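Local coordinates for putative uncharacterized protein (Wolbachia pipientis, PDB 3F4S) that acts as a DsbA-type thiol-disulfide oxidoreductase of the thioredoxin fold, probably introducing disulfide bonds into substrate proteins through a redox-active cysteine pair, at residues Y52-F57 with A171-F176; F79-L84 with E102-F107; L89-L94 with T127-I132. The protein carries 1 engineered substitution. All coordinates share one frame; numbering follows the deposited sequence.

Interaction 1: Y52-F57 with A171-F176. Engineered in segment 171-176: V172 (natural residue Thr).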
loop_
_atom_site.group_PDB
_atom_site.type_symbol
_atom_site.label_atom_id
_atom_site.label_comp_id
_atom_site.label_asym_id
_atom_site.label_seq_id
_atom_site.Cartn_x
_atom_site.Cartn_y
_atom_site.Cartn_z
ATOM N N TYR A 52 10.843 -6.887 5.436
ATOM C CA TYR A 52 12.123 -6.665 4.751
ATOM C C TYR A 52 12.035 -6.726 3.219
ATOM O O TYR A 52 12.455 -5.790 2.522
ATOM C CB TYR A 52 13.207 -7.614 5.293
ATOM C CG TYR A 52 14.570 -7.460 4.643
ATOM C CD1 TYR A 52 15.189 -6.214 4.558
ATOM C CD2 TYR A 52 15.242 -8.562 4.128
ATOM C CE1 TYR A 52 16.443 -6.072 3.960
ATOM C CE2 TYR A 52 16.483 -8.434 3.535
ATOM C CZ TYR A 52 17.084 -7.192 3.455
ATOM O OH TYR A 52 18.319 -7.091 2.862
ATOM N N HIS A 53 11.476 -7.806 2.682
ATOM C CA HIS A 53 11.279 -7.882 1.226
ATOM C C HIS A 53 10.397 -6.772 0.694
ATOM O O HIS A 53 10.614 -6.285 -0.409
ATOM C CB HIS A 53 10.692 -9.221 0.807
ATOM C CG HIS A 53 11.583 -10.377 1.109
ATOM N ND1 HIS A 53 11.163 -11.684 1.010
ATOM C CD2 HIS A 53 12.868 -10.422 1.533
ATOM C CE1 HIS A 53 12.154 -12.489 1.347
ATOM N NE2 HIS A 53 13.200 -11.748 1.669
ATOM N N CYS A 54 9.383 -6.396 1.472
ATOM C CA CYS A 54 8.507 -5.290 1.109
ATOM C C CYS A 54 9.344 -4.035 0.934
ATOM O O CYS A 54 9.257 -3.350 -0.085
ATOM C CB CYS A 54 7.444 -5.054 2.192
ATOM S SG CYS A 54 6.088 -6.263 2.238
ATOM N N SER A 55 10.163 -3.745 1.938
ATOM C CA SER A 55 11.028 -2.574 1.898
ATOM C C SER A 55 11.899 -2.573 0.643
ATOM O O SER A 55 11.975 -1.568 -0.068
ATOM C CB SER A 55 11.900 -2.519 3.152
ATOM O OG SER A 55 12.872 -1.502 3.038
ATOM N N LEU A 56 12.551 -3.701 0.369
ATOM C CA LEU A 56 13.443 -3.789 -0.785
ATOM C C LEU A 56 12.668 -3.546 -2.073
ATOM O O LEU A 56 13.137 -2.839 -2.964
ATOM C CB LEU A 56 14.155 -5.146 -0.847
ATOM C CG LEU A 56 15.126 -5.446 0.298
ATOM C CD1 LEU A 56 15.611 -6.881 0.202
ATOM C CD2 LEU A 56 16.297 -4.478 0.287
ATOM N N PHE A 57 11.481 -4.136 -2.170
ATOM C CA PHE A 57 10.624 -3.903 -3.329
ATOM C C PHE A 57 10.328 -2.409 -3.489
ATOM O O PHE A 57 10.422 -1.860 -4.584
ATOM C CB PHE A 57 9.319 -4.692 -3.220
ATOM C CG PHE A 57 8.303 -4.311 -4.257
ATOM C CD1 PHE A 57 8.414 -4.779 -5.558
ATOM C CD2 PHE A 57 7.248 -3.466 -3.939
ATOM C CE1 PHE A 57 7.484 -4.425 -6.522
ATOM C CE2 PHE A 57 6.312 -3.107 -4.898
ATOM C CZ PHE A 57 6.433 -3.587 -6.193
ATOM N N ALA A 171 0.981 -14.290 3.834
ATOM C CA ALA A 171 2.272 -13.622 3.745
ATOM C C ALA A 171 2.177 -12.346 2.921
ATOM O O ALA A 171 1.299 -12.204 2.075
ATOM C CB ALA A 171 3.304 -14.552 3.142
ATOM N N VAL A 172 3.089 -11.415 3.176
ATOM C CA VAL A 172 3.137 -10.170 2.426
ATOM C C VAL A 172 4.517 -10.016 1.789
ATOM O O VAL A 172 5.490 -10.612 2.260
ATOM C CB VAL A 172 2.790 -8.952 3.325
ATOM C CG1 VAL A 172 1.282 -8.820 3.471
ATOM C CG2 VAL A 172 3.461 -9.078 4.696
ATOM N N PRO A 173 4.605 -9.229 0.709
ATOM C CA PRO A 173 3.487 -8.461 0.144
ATOM C C PRO A 173 2.588 -9.269 -0.797
ATOM O O PRO A 173 2.967 -10.326 -1.304
ATOM C CB PRO A 173 4.201 -7.376 -0.647
ATOM C CG PRO A 173 5.457 -8.059 -1.131
ATOM C CD PRO A 173 5.848 -9.047 -0.065
ATOM N N ILE A 174 1.392 -8.748 -1.032
ATOM C CA ILE A 174 0.484 -9.304 -2.018
ATOM C C ILE A 174 -0.003 -8.165 -2.906
ATOM O O ILE A 174 -0.285 -7.058 -2.417
ATOM C CB ILE A 174 -0.727 -9.978 -1.353
ATOM C CG1 ILE A 174 -0.300 -11.250 -0.615
ATOM C CG2 ILE A 174 -1.792 -10.301 -2.390
ATOM C CD1 ILE A 174 0.026 -12.407 -1.534
ATOM N N PHE A 175 -0.104 -8.436 -4.204
ATOM C CA PHE A 175 -0.573 -7.455 -5.177
ATOM C C PHE A 175 -1.737 -8.008 -5.967
ATOM O O PHE A 175 -1.716 -9.158 -6.402
ATOM C CB PHE A 175 0.544 -7.104 -6.166
ATOM C CG PHE A 175 1.805 -6.632 -5.514
ATOM C CD1 PHE A 175 2.041 -5.278 -5.328
ATOM C CD2 PHE A 175 2.763 -7.541 -5.091
ATOM C CE1 PHE A 175 3.203 -4.840 -4.722
ATOM C CE2 PHE A 175 3.930 -7.106 -4.484
ATOM C CZ PHE A 175 4.148 -5.753 -4.300
ATOM N N PHE A 176 -2.752 -7.181 -6.162
ATOM C CA PHE A 176 -3.835 -7.523 -7.063
ATOM C C PHE A 176 -3.797 -6.520 -8.198
ATOM O O PHE A 176 -3.861 -5.311 -7.968
ATOM C CB PHE A 176 -5.181 -7.493 -6.340
ATOM C CG PHE A 176 -5.285 -8.491 -5.222
ATOM C CD1 PHE A 176 -5.674 -9.799 -5.473
ATOM C CD2 PHE A 176 -4.980 -8.126 -3.920
ATOM C CE1 PHE A 176 -5.765 -10.720 -4.447
ATOM C CE2 PHE A 176 -5.068 -9.041 -2.888
ATOM C CZ PHE A 176 -5.458 -10.342 -3.153
HETATM O O HOH W 1 8.226 -11.511 0.720
#
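C54 meets P173 through its sulfur, which rests against the proline ring: SG lies 3.6 Å from P173 CD and equally 3.6 Å from P173 CB. C54 is modelled in two conformers; in the one described, a chi1 of -75° sets SG beside the backbone N and against P173. The same sulfur borders V172, an engineered residue that is Thr in the natural sequence. A second apolar contact joins F57 and F175, which reach toward each other from helix and strand. CZ of F175 sits over one face of the F57 ring, displaced toward its rim and 3.5 Å from F57 CE2. With centroids 4.9 Å apart and planes at 60°, this is an offset edge-to-face pair in which F175 contributes the edge. The peptide bond before P173 is cis. A CxxC pair at a helix start facing a cis-proline loop is the hallmark of the thioredoxin-fold active site, and here C54 is disulfide-bonded to C51, the oxidised state expected of a DsbA-like enzyme. No direct hydrogen bond crosses the contact, but one water does. It lies in the plane of the H53 ring at its edge, 3.0 Å from H53 ND1, and donates to V172 O at 3.3 Å. Further out, F202 of helix 199-216 meets both phenylalanine rings, F175 edge-to-face, while F62 and I65 of helix 62-70 pack on F57. The 171-176 segment is positioned by backbone hydrogen bonding of P173 with G195, I174 with Y46 and F175 with H193, and A47 touches both C54 and P173.

Interaction 2: F79-L84 with E102-F107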
loop_
_atom_site.group_PDB
_atom_site.type_symbol
_atom_site.label_atom_id
_atom_site.label_comp_id
_atom_site.label_asym_id
_atom_site.label_seq_id
_atom_site.Cartn_x
_atom_site.Cartn_y
_atom_site.Cartn_z
ATOM N N PHE A 79 -2.630 1.392 -1.856
ATOM C CA PHE A 79 -1.865 0.695 -0.832
ATOM C C PHE A 79 -2.763 0.485 0.376
ATOM O O PHE A 79 -3.405 1.430 0.847
ATOM C CB PHE A 79 -0.648 1.525 -0.418
ATOM C CG PHE A 79 0.226 0.850 0.606
ATOM C CD1 PHE A 79 0.990 -0.252 0.260
ATOM C CD2 PHE A 79 0.283 1.313 1.910
ATOM C CE1 PHE A 79 1.795 -0.882 1.190
ATOM C CE2 PHE A 79 1.090 0.688 2.852
ATOM C CZ PHE A 79 1.849 -0.416 2.488
ATOM N N ARG A 80 -2.804 -0.749 0.870
ATOM C CA ARG A 80 -3.566 -1.079 2.071
ATOM C C ARG A 80 -2.639 -1.679 3.118
ATOM O O ARG A 80 -1.789 -2.521 2.806
ATOM C CB ARG A 80 -4.722 -2.031 1.747
ATOM C CG ARG A 80 -5.825 -1.370 0.918
ATOM C CD ARG A 80 -6.933 -2.340 0.526
ATOM N NE ARG A 80 -7.894 -1.698 -0.367
ATOM C CZ ARG A 80 -8.768 -2.358 -1.118
ATOM N NH1 ARG A 80 -8.803 -3.686 -1.079
ATOM N NH2 ARG A 80 -9.610 -1.694 -1.902
ATOM N N HIS A 81 -2.786 -1.224 4.357
ATOM C CA HIS A 81 -1.902 -1.656 5.435
ATOM C C HIS A 81 -2.164 -3.111 5.828
ATOM O O HIS A 81 -3.304 -3.597 5.780
ATOM C CB HIS A 81 -2.074 -0.755 6.663
ATOM C CG HIS A 81 -1.518 0.627 6.483
ATOM N ND1 HIS A 81 -0.177 0.866 6.275
ATOM C CD2 HIS A 81 -2.121 1.841 6.490
ATOM C CE1 HIS A 81 0.026 2.167 6.160
ATOM N NE2 HIS A 81 -1.137 2.781 6.287
ATOM N N PHE A 82 -1.099 -3.803 6.211
ATOM C CA PHE A 82 -1.209 -5.156 6.736
ATOM C C PHE A 82 -0.163 -5.298 7.831
ATOM O O PHE A 82 0.850 -5.974 7.644
ATOM C CB PHE A 82 -0.949 -6.176 5.627
ATOM C CG PHE A 82 -1.508 -7.543 5.912
ATOM C CD1 PHE A 82 -2.774 -7.891 5.469
ATOM C CD2 PHE A 82 -0.770 -8.479 6.622
ATOM C CE1 PHE A 82 -3.299 -9.153 5.720
ATOM C CE2 PHE A 82 -1.286 -9.746 6.879
ATOM C CZ PHE A 82 -2.555 -10.082 6.428
ATOM N N PRO A 83 -0.390 -4.646 8.984
ATOM C CA PRO A 83 0.686 -4.658 9.982
ATOM C C PRO A 83 0.766 -5.976 10.730
ATOM O O PRO A 83 -0.243 -6.668 10.896
ATOM C CB PRO A 83 0.312 -3.502 10.917
ATOM C CG PRO A 83 -0.615 -2.641 10.098
ATOM C CD PRO A 83 -1.398 -3.617 9.282
ATOM N N LEU A 84 1.982 -6.318 11.143
ATOM C CA LEU A 84 2.253 -7.614 11.759
ATOM C C LEU A 84 2.912 -7.497 13.125
ATOM O O LEU A 84 3.186 -8.511 13.778
ATOM C CB LEU A 84 3.134 -8.461 10.838
ATOM C CG LEU A 84 2.471 -8.843 9.516
ATOM C CD1 LEU A 84 3.470 -9.535 8.622
ATOM C CD2 LEU A 84 1.253 -9.734 9.756
ATOM N N GLU A 102 0.131 12.541 -2.118
ATOM C CA GLU A 102 1.586 12.430 -2.189
ATOM C C GLU A 102 2.234 12.383 -0.803
ATOM O O GLU A 102 3.235 11.692 -0.606
ATOM C CB GLU A 102 2.203 13.532 -3.061
ATOM C CG GLU A 102 2.171 13.233 -4.563
ATOM C CD GLU A 102 3.007 12.022 -4.948
ATOM O OE1 GLU A 102 3.686 11.455 -4.067
ATOM O OE2 GLU A 102 2.990 11.634 -6.135
ATOM N N ASP A 103 1.662 13.098 0.163
ATOM C CA ASP A 103 2.205 13.088 1.525
ATOM C C ASP A 103 2.059 11.707 2.171
ATOM O O ASP A 103 2.962 11.228 2.862
ATOM C CB ASP A 103 1.513 14.134 2.403
ATOM C CG ASP A 103 1.841 15.561 1.996
ATOM O OD1 ASP A 103 2.768 15.765 1.188
ATOM O OD2 ASP A 103 1.169 16.484 2.495
ATOM N N TYR A 104 0.907 11.082 1.955
ATOM C CA TYR A 104 0.628 9.755 2.486
ATOM C C TYR A 104 1.584 8.714 1.908
ATOM O O TYR A 104 2.230 7.956 2.642
ATOM C CB TYR A 104 -0.809 9.370 2.157
ATOM C CG TYR A 104 -1.260 8.061 2.755
ATOM C CD1 TYR A 104 -1.700 8.001 4.069
ATOM C CD2 TYR A 104 -1.267 6.891 2.005
ATOM C CE1 TYR A 104 -2.128 6.819 4.627
ATOM C CE2 TYR A 104 -1.713 5.694 2.554
ATOM C CZ TYR A 104 -2.133 5.670 3.870
ATOM O OH TYR A 104 -2.566 4.504 4.447
ATOM N N PHE A 105 1.669 8.683 0.584
ATOM C CA PHE A 105 2.596 7.796 -0.104
ATOM C C PHE A 105 4.034 8.032 0.359
ATOM O O PHE A 105 4.776 7.077 0.607
ATOM C CB PHE A 105 2.493 7.976 -1.624
ATOM C CG PHE A 105 3.558 7.236 -2.390
ATOM C CD1 PHE A 105 3.476 5.862 -2.555
ATOM C CD2 PHE A 105 4.647 7.909 -2.931
ATOM C CE1 PHE A 105 4.461 5.166 -3.250
ATOM C CE2 PHE A 105 5.634 7.223 -3.635
ATOM C CZ PHE A 105 5.541 5.847 -3.792
ATOM N N ASN A 106 4.415 9.303 0.496
ATOM C CA ASN A 106 5.778 9.652 0.900
ATOM C C ASN A 106 6.086 9.232 2.333
ATOM O O ASN A 106 7.224 8.885 2.656
ATOM C CB ASN A 106 6.057 11.145 0.697
ATOM C CG ASN A 106 6.406 11.475 -0.740
ATOM O OD1 ASN A 106 6.800 10.600 -1.507
ATOM N ND2 ASN A 106 6.258 12.742 -1.116
ATOM N N PHE A 107 5.075 9.259 3.194
ATOM C CA PHE A 107 5.275 8.775 4.547
ATOM C C PHE A 107 5.570 7.270 4.535
ATOM O O PHE A 107 6.557 6.808 5.126
ATOM C CB PHE A 107 4.074 9.066 5.457
ATOM C CG PHE A 107 4.176 8.375 6.789
ATOM C CD1 PHE A 107 4.903 8.951 7.828
ATOM C CD2 PHE A 107 3.619 7.114 6.979
ATOM C CE1 PHE A 107 5.027 8.307 9.049
ATOM C CE2 PHE A 107 3.744 6.458 8.194
ATOM C CZ PHE A 107 4.449 7.053 9.233
HETATM O O HOH W 2 -4.268 2.802 3.381
#
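H81, at the end of strand 75-81, and Y104, on helix 101-113, bridge a wide backbone gap: the CA atoms of H81 and Y104 are 12.1 Å apart, so only side chains can close it. Each extends toward the other from its own segment. Y104 carries its phenol group away from the helix because CG is anti to the backbone N (chi1 -175°), and its hydroxyl ends 2.9 Å from H81 NE2. That oxygen is also 3.4 Å from H81 CD2, an oblique approach to the imidazole. The clear polar partner of H81 NE2 is the hydroxyl of S95, which also makes a weak hydrogen bond with Y104 OH, so one serine serves both residues. A water adds a second path between the segments: it donates to F79 O at 3.0 Å and is 2.6 Å from Y104 OH. H81 and Y104 are both buried, and serine and water thus supply polar partners inside the protein. A92 of helix 86-94 packs on H81. The contact ties the end of strand 75-81 to helix 101-113, an interface characteristic of DsbA-like proteins, in which a helical domain is inserted into the thioredoxin fold.

Interaction 3: L89-L94 with T127-I132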
loop_
_atom_site.group_PDB
_atom_site.type_symbol
_atom_site.label_atom_id
_atom_site.label_comp_id
_atom_site.label_asym_id
_atom_site.label_seq_id
_atom_site.Cartn_x
_atom_site.Cartn_y
_atom_site.Cartn_z
ATOM N N LEU A 89 2.170 -1.464 13.178
ATOM C CA LEU A 89 0.813 -1.012 13.420
ATOM C C LEU A 89 0.820 0.468 13.808
ATOM O O LEU A 89 -0.002 1.249 13.325
ATOM C CB LEU A 89 0.135 -1.873 14.489
ATOM C CG LEU A 89 -1.292 -1.484 14.875
ATOM C CD1 LEU A 89 -2.179 -1.285 13.655
ATOM C CD2 LEU A 89 -1.861 -2.546 15.790
ATOM N N LYS A 90 1.755 0.856 14.668
ATOM C CA LYS A 90 1.888 2.267 15.038
ATOM C C LYS A 90 2.248 3.122 13.816
ATOM O O LYS A 90 1.742 4.238 13.659
ATOM C CB LYS A 90 2.922 2.445 16.158
ATOM C CG LYS A 90 2.446 1.942 17.517
ATOM C CD LYS A 90 1.451 2.904 18.139
ATOM C CE LYS A 90 0.745 2.274 19.328
ATOM N NZ LYS A 90 -0.033 3.266 20.136
ATOM N N ALA A 91 3.114 2.595 12.951
ATOM C CA ALA A 91 3.483 3.309 11.728
ATOM C C ALA A 91 2.245 3.483 10.838
ATOM O O ALA A 91 2.001 4.573 10.300
ATOM C CB ALA A 91 4.583 2.567 10.978
ATOM N N ALA A 92 1.459 2.416 10.696
ATOM C CA ALA A 92 0.243 2.486 9.891
ATOM C C ALA A 92 -0.724 3.529 10.455
ATOM O O ALA A 92 -1.351 4.279 9.706
ATOM C CB ALA A 92 -0.429 1.114 9.812
ATOM N N MET A 93 -0.854 3.572 11.776
ATOM C CA MET A 93 -1.690 4.590 12.413
ATOM C C MET A 93 -1.165 5.992 12.106
ATOM O O MET A 93 -1.937 6.898 11.778
ATOM C CB MET A 93 -1.747 4.352 13.927
ATOM C CG MET A 93 -2.513 3.070 14.311
ATOM S SD MET A 93 -2.308 2.607 16.037
ATOM C CE MET A 93 -3.020 4.031 16.868
ATOM N N LEU A 94 0.148 6.170 12.211
ATOM C CA LEU A 94 0.748 7.478 11.973
ATOM C C LEU A 94 0.518 7.964 10.540
ATOM O O LEU A 94 0.399 9.165 10.305
ATOM C CB LEU A 94 2.240 7.469 12.312
ATOM C CG LEU A 94 2.976 8.808 12.261
ATOM C CD1 LEU A 94 2.246 9.870 13.089
ATOM C CD2 LEU A 94 4.416 8.639 12.721
ATOM N N THR A 127 11.304 5.678 18.127
ATOM C CA THR A 127 12.208 6.776 17.752
ATOM C C THR A 127 12.211 7.017 16.235
ATOM O O THR A 127 12.237 8.156 15.772
ATOM C CB THR A 127 13.645 6.494 18.226
ATOM O OG1 THR A 127 13.673 6.423 19.654
ATOM C CG2 THR A 127 14.598 7.597 17.768
ATOM N N LEU A 128 12.182 5.943 15.454
ATOM C CA LEU A 128 12.192 6.100 14.000
ATOM C C LEU A 128 11.007 6.946 13.538
ATOM O O LEU A 128 11.157 7.826 12.684
ATOM C CB LEU A 128 12.185 4.743 13.282
ATOM C CG LEU A 128 12.028 4.840 11.758
ATOM C CD1 LEU A 128 13.074 5.783 11.133
ATOM C CD2 LEU A 128 12.130 3.455 11.113
ATOM N N LEU A 129 9.827 6.677 14.091
ATOM C CA LEU A 129 8.649 7.463 13.726
ATOM C C LEU A 129 8.771 8.922 14.195
ATOM O O LEU A 129 8.301 9.824 13.516
ATOM C CB LEU A 129 7.354 6.818 14.247
ATOM C CG LEU A 129 7.048 5.399 13.743
ATOM C CD1 LEU A 129 5.681 4.921 14.232
ATOM C CD2 LEU A 129 7.138 5.304 12.225
ATOM N N GLN A 130 9.383 9.151 15.354
ATOM C CA GLN A 130 9.639 10.520 15.810
ATOM C C GLN A 130 10.528 11.246 14.806
ATOM O O GLN A 130 10.314 12.422 14.513
ATOM C CB GLN A 130 10.310 10.545 17.186
ATOM C CG GLN A 130 9.509 9.900 18.307
ATOM C CD GLN A 130 10.232 9.944 19.647
ATOM O OE1 GLN A 130 11.293 10.561 19.782
ATOM N NE2 GLN A 130 9.649 9.302 20.648
ATOM N N ARG A 131 11.523 10.538 14.279
ATOM C CA ARG A 131 12.436 11.129 13.310
ATOM C C ARG A 131 11.709 11.470 12.013
ATOM O O ARG A 131 11.847 12.570 11.466
ATOM C CB ARG A 131 13.621 10.197 13.044
ATOM C CG ARG A 131 14.600 10.734 11.997
ATOM C CD ARG A 131 14.539 9.909 10.730
ATOM N NE ARG A 131 15.322 8.682 10.872
ATOM C CZ ARG A 131 15.504 7.785 9.911
ATOM N NH1 ARG A 131 14.939 7.940 8.718
ATOM N NH2 ARG A 131 16.253 6.723 10.149
ATOM N N ILE A 132 10.919 10.529 11.525
ATOM C CA ILE A 132 10.177 10.756 10.292
ATOM C C ILE A 132 9.165 11.893 10.458
ATOM O O ILE A 132 8.995 12.725 9.560
ATOM C CB ILE A 132 9.503 9.466 9.802
ATOM C CG1 ILE A 132 10.581 8.469 9.348
ATOM C CG2 ILE A 132 8.506 9.779 8.686
ATOM C CD1 ILE A 132 10.055 7.087 8.957
#
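L129 reaches from helix 127-135 onto A91, K90 and L94 of helix 86-94. Over these segments the two axes run nearly parallel, at a crossing angle of -21°, and approach to 10.8 Å; the closest CA pair, A91 with L129, is 6.9 Å apart. Among side chains, the contacts are aliphatic. L129 CD2 touches A91 CB at 3.9 Å, while CD2 of L94 comes to 3.8 Å from L129 CB, the leucines passing alongside each other in opposite senses. In L94 a chi1 of -173° turns the branch off the backbone N and along the flank of L129. Contacts of side chain with backbone form the second kind: L129 CD1 lies on the main chain of helix 86-94, 3.7 Å from A91 N and 3.9 Å from K90 C. Polar bonds are absent across the contact. Of the K90 side chain, CB alone comes near L129; the chain then bends at chi2 (-76°) and carries NZ off to a hydrogen bond with I147 O. F143 of helix 140-147 touches both leucines, and L94 also meets C146, the partner of C97 in a disulfide. Between these segments, then, every close contact involves L129 and no hydrogen bond crosses, and the energy of the contact should come mainly from apolar burial and dispersion.

All three contacts are largely buried, but their chemistry follows their place in the fold. Interaction 1 belongs to the redox site, while interaction 3 lies wholly among helices, its centre about 16 Å from the centre of the chain. Interaction 2, whose centre is about 5 Å from the chain centre, is the polar one, against sulfur and aromatic contacts in interaction 1 and aliphatic ones in interaction 3. Interactions 1 and 2 share the sheet and touch where CG1 of the engineered V172, in the conformer given, meets F82 CD2 at 3.8 Å. Interactions 2 and 3 adjoin through H81 CG and A92 CB, 3.5 Å apart. Interactions 1 and 3 do not touch.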